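Long-range contact in glutamine synthetase (Streptomyces coelicolor, PDB 4BAX), which belongs to the glutamine synthetase family and pairs a beta-grasp domain with a larger catalytic domain in a multi-subunit assembly: residues 6-11 with 77-82. Sequence-based numbering, arbitrary orientation.
Sequences AEYIWI and VLCEVL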
ATOM      1  N   ALA A   6       2.722 -39.501 -17.571  1.00 34.07           N
ATOM      2  CA  ALA A   6       3.660 -39.229 -18.654  1.00 33.39           C
ATOM      3  C   ALA A   6       3.389 -37.842 -19.240  1.00 32.76           C
ATOM      4  O   ALA A   6       2.280 -37.551 -19.706  1.00 32.50           O
ATOM      5  CB  ALA A   6       3.543 -40.289 -19.732  1.00 33.76           C
ATOM      6  N   GLU A   7       4.403 -36.983 -19.214  1.00 32.48           N
ATOM      7  CA  GLU A   7       4.256 -35.643 -19.778  1.00 31.98           C
ATOM      8  C   GLU A   7       4.782 -35.597 -21.203  1.00 30.71           C
ATOM      9  O   GLU A   7       5.995 -35.667 -21.439  1.00 29.97           O
ATOM     10  CB  GLU A   7       4.995 -34.617 -18.922  1.00 32.97           C
ATOM     11  CG  GLU A   7       4.659 -33.152 -19.255  1.00 34.24           C
ATOM     12  CD  GLU A   7       3.290 -32.687 -18.749  1.00 35.50           C
ATOM     13  OE1 GLU A   7       2.588 -33.460 -18.062  1.00 36.14           O
ATOM     14  OE2 GLU A   7       2.894 -31.549 -19.071  1.00 35.93           O
ATOM     15  N   TYR A   8       3.854 -35.454 -22.147  1.00 30.38           N
ATOM     16  CA  TYR A   8       4.202 -35.438 -23.557  1.00 30.27           C
ATOM     17  C   TYR A   8       4.526 -34.014 -23.951  1.00 30.77           C
ATOM     18  O   TYR A   8       3.701 -33.114 -23.800  1.00 31.15           O
ATOM     19  CB  TYR A   8       3.059 -35.967 -24.412  1.00 29.67           C
ATOM     20  CG  TYR A   8       2.995 -37.475 -24.518  1.00 29.06           C
ATOM     21  CD1 TYR A   8       3.036 -38.280 -23.380  1.00 28.47           C
ATOM     22  CD2 TYR A   8       2.857 -38.102 -25.750  1.00 28.93           C
ATOM     23  CE1 TYR A   8       2.951 -39.665 -23.474  1.00 28.29           C
ATOM     24  CE2 TYR A   8       2.781 -39.505 -25.850  1.00 28.56           C
ATOM     25  CZ  TYR A   8       2.826 -40.278 -24.710  1.00 28.34           C
ATOM     26  OH  TYR A   8       2.742 -41.666 -24.814  1.00 28.28           O
ATOM     27  N   ILE A   9       5.747 -33.827 -24.421  1.00 30.59           N
ATOM     28  CA  ILE A   9       6.285 -32.521 -24.738  1.00 29.94           C
ATOM     29  C   ILE A   9       6.593 -32.477 -26.220  1.00 29.47           C
ATOM     30  O   ILE A   9       7.150 -33.438 -26.777  1.00 30.28           O
ATOM     31  CB  ILE A   9       7.567 -32.227 -23.884  1.00 17.61           C
ATOM     32  CG1 ILE A   9       7.176 -32.123 -22.396  1.00 17.25           C
ATOM     33  CG2 ILE A   9       8.288 -30.960 -24.312  1.00 13.23           C
ATOM     34  CD1 ILE A   9       8.307 -32.462 -21.381  1.00 18.63           C
ATOM     35  N   TRP A  10       6.209 -31.393 -26.877  1.00 28.07           N
ATOM     36  CA  TRP A  10       6.562 -31.266 -28.280  1.00 27.13           C
ATOM     37  C   TRP A  10       6.840 -29.812 -28.641  1.00 26.38           C
ATOM     38  O   TRP A  10       6.648 -28.929 -27.807  1.00 25.52           O
ATOM     39  CB  TRP A  10       5.515 -31.902 -29.206  1.00 27.20           C
ATOM     40  CG  TRP A  10       4.216 -31.133 -29.343  1.00 27.54           C
ATOM     41  CD1 TRP A  10       3.878 -30.278 -30.357  1.00 27.60           C
ATOM     42  CD2 TRP A  10       3.080 -31.174 -28.462  1.00 27.86           C
ATOM     43  NE1 TRP A  10       2.608 -29.780 -30.157  1.00 27.75           N
ATOM     44  CE2 TRP A  10       2.096 -30.311 -29.006  1.00 27.86           C
ATOM     45  CE3 TRP A  10       2.803 -31.842 -27.266  1.00 28.20           C
ATOM     46  CZ2 TRP A  10       0.853 -30.107 -28.396  1.00 28.03           C
ATOM     47  CZ3 TRP A  10       1.557 -31.634 -26.656  1.00 28.46           C
ATOM     48  CH2 TRP A  10       0.603 -30.779 -27.226  1.00 28.32           C
ATOM     49  N   ILE A  11       7.342 -29.591 -29.857  1.00 26.81           N
ATOM     50  CA  ILE A  11       7.627 -28.263 -30.383  1.00 27.19           C
ATOM     51  C   ILE A  11       6.600 -27.940 -31.463  1.00 27.66           C
ATOM     52  O   ILE A  11       6.323 -28.765 -32.330  1.00 27.20           O
ATOM     53  CB  ILE A  11       9.047 -28.189 -30.933  1.00 27.84           C
ATOM     54  CG1 ILE A  11      10.036 -28.240 -29.772  1.00 28.38           C
ATOM     55  CG2 ILE A  11       9.285 -26.897 -31.708  1.00 27.77           C
ATOM     56  CD1 ILE A  11      10.898 -29.458 -29.799  1.00 28.85           C
ATOM     57  N   VAL A  77       7.976 -37.253 -21.768  1.00 26.62           N
ATOM     58  CA  VAL A  77       8.082 -37.870 -23.073  1.00 27.46           C
ATOM     59  C   VAL A  77       8.183 -36.807 -24.158  1.00 28.17           C
ATOM     60  O   VAL A  77       7.181 -36.161 -24.500  1.00 28.86           O
ATOM     61  CB  VAL A  77       6.870 -38.787 -23.380  1.00 27.65           C
ATOM     62  CG1 VAL A  77       7.196 -39.718 -24.514  1.00 27.63           C
ATOM     63  CG2 VAL A  77       6.484 -39.596 -22.167  1.00 27.87           C
ATOM     64  N   LEU A  78       9.381 -36.635 -24.711  1.00 27.98           N
ATOM     65  CA  LEU A  78       9.564 -35.720 -25.826  1.00 28.30           C
ATOM     66  C   LEU A  78       9.164 -36.399 -27.137  1.00 28.54           C
ATOM     67  O   LEU A  78       9.649 -37.483 -27.431  1.00 27.57           O
ATOM     68  CB  LEU A  78      11.021 -35.249 -25.896  1.00 28.04           C
ATOM     69  CG  LEU A  78      11.361 -34.282 -27.027  1.00 27.69           C
ATOM     70  CD1 LEU A  78      10.674 -32.925 -26.852  1.00 27.16           C
ATOM     71  CD2 LEU A  78      12.865 -34.130 -27.155  1.00 27.71           C
ATOM     72  N   CYS A  79       8.346 -35.720 -27.950  1.00 29.94           N
ATOM     73  CA  CYS A  79       7.785 -36.319 -29.182  1.00 31.14           C
ATOM     74  C   CYS A  79       8.146 -35.519 -30.409  1.00 32.82           C
ATOM     75  O   CYS A  79       8.528 -34.349 -30.329  1.00 32.81           O
ATOM     76  CB  CYS A  79       6.253 -36.409 -29.109  1.00 30.72           C
ATOM     77  SG  CYS A  79       5.552 -37.340 -27.733  1.00 37.33           S
ATOM     78  N   GLU A  80       8.046 -36.165 -31.557  1.00 34.65           N
ATOM     79  CA  GLU A  80       8.113 -35.430 -32.804  1.00 36.27           C
ATOM     80  C   GLU A  80       6.697 -35.418 -33.342  1.00 36.62           C
ATOM     81  O   GLU A  80       5.877 -36.277 -32.974  1.00 36.78           O
ATOM     82  CB  GLU A  80       9.108 -36.053 -33.793  1.00 37.45           C
ATOM     83  CG  GLU A  80       8.676 -37.423 -34.318  1.00 39.17           C
ATOM     84  CD  GLU A  80       9.671 -38.001 -35.325  1.00 40.45           C
ATOM     85  OE1 GLU A  80      10.625 -37.271 -35.685  1.00 40.41           O
ATOM     86  OE2 GLU A  80       9.503 -39.175 -35.753  1.00 41.08           O
ATOM     87  N   VAL A  81       6.425 -34.478 -34.237  1.00 36.55           N
ATOM     88  CA  VAL A  81       5.063 -34.272 -34.710  1.00 36.67           C
ATOM     89  C   VAL A  81       4.932 -34.851 -36.109  1.00 36.89           C
ATOM     90  O   VAL A  81       5.752 -34.579 -37.003  1.00 36.50           O
ATOM     91  CB  VAL A  81       4.674 -32.770 -34.692  1.00 26.21           C
ATOM     92  CG1 VAL A  81       3.233 -32.563 -35.132  1.00 26.34           C
ATOM     93  CG2 VAL A  81       4.879 -32.195 -33.292  1.00 25.91           C
ATOM     94  N   LEU A  82       3.883 -35.646 -36.294  1.00 37.50           N
ATOM     95  CA  LEU A  82       3.657 -36.292 -37.570  1.00 38.56           C
ATOM     96  C   LEU A  82       2.297 -35.934 -38.109  1.00 40.60           C
ATOM     97  O   LEU A  82       1.376 -35.629 -37.341  1.00 40.32           O
ATOM     98  CB  LEU A  82       3.731 -37.806 -37.422  1.00 37.96           C
ATOM     99  CG  LEU A  82       4.977 -38.339 -36.726  1.00 37.31           C
ATOM    100  CD1 LEU A  82       4.893 -39.857 -36.731  1.00 37.62           C
ATOM    101  CD2 LEU A  82       6.271 -37.830 -37.365  1.00 36.65           C
TER
HETATM  102  O   HOH W   1       8.208 -31.789 -31.115  1.00 18.08           O
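The parallel pairing at the heart of a beta-grasp sheet is made here by 6-11, on the first strand of the chain, and 77-82, on the fifth. The strands run side by side and then splay, the directions of the two short segments differing by 39°. Val77 N gives a nearly straight hydrogen bond to Glu7 O, Val77 O accepts Ile9 N from above its carbonyl plane at 2.7 Å, and Cys79 N approaches Ile9 O almost along the C=O axis. Where the strands separate, a water takes over, accepting from Ile11 N and donating to Cys79 O.

The two bridged pairs, Tyr8 with Val77 and Ile9 with Leu78, lie on opposite faces of the sheet. Tyr8 has CG anti to its carbonyl carbon, and its ring runs alongside Val77, whose CB lies over one face, 4.2 Å from the ring centroid, in a CH-pi contact. Val77 CG2 bridges Tyr8 CE1 and Ala6 CB, while Cys79 SG meets the ring obliquely, 4.4 Å from its centroid; Tyr8 OH is hydrogen-bonded to Pro38 O.

Between strands 20-28 and 56-66, these two are neighbouring interior strands of the mixed five-strand sheet (order 2-1-5-4-3), 75-82 being central. On the Ile9 face, Ile9 CG2 touches Leu78 CD1 at 4.0 Å, the side chains crossing at about a right angle, and helix 190-210 packs against both residues. Toward the C-terminal ends of both segments, Trp10 takes the crowded position between backbone N and carbonyl carbon (chi1 73°), and its CD1 lies 3.6 Å from Val81 CG2; the indole also stacks with Phe42 and packs on Cys142 of a neighbouring subunit.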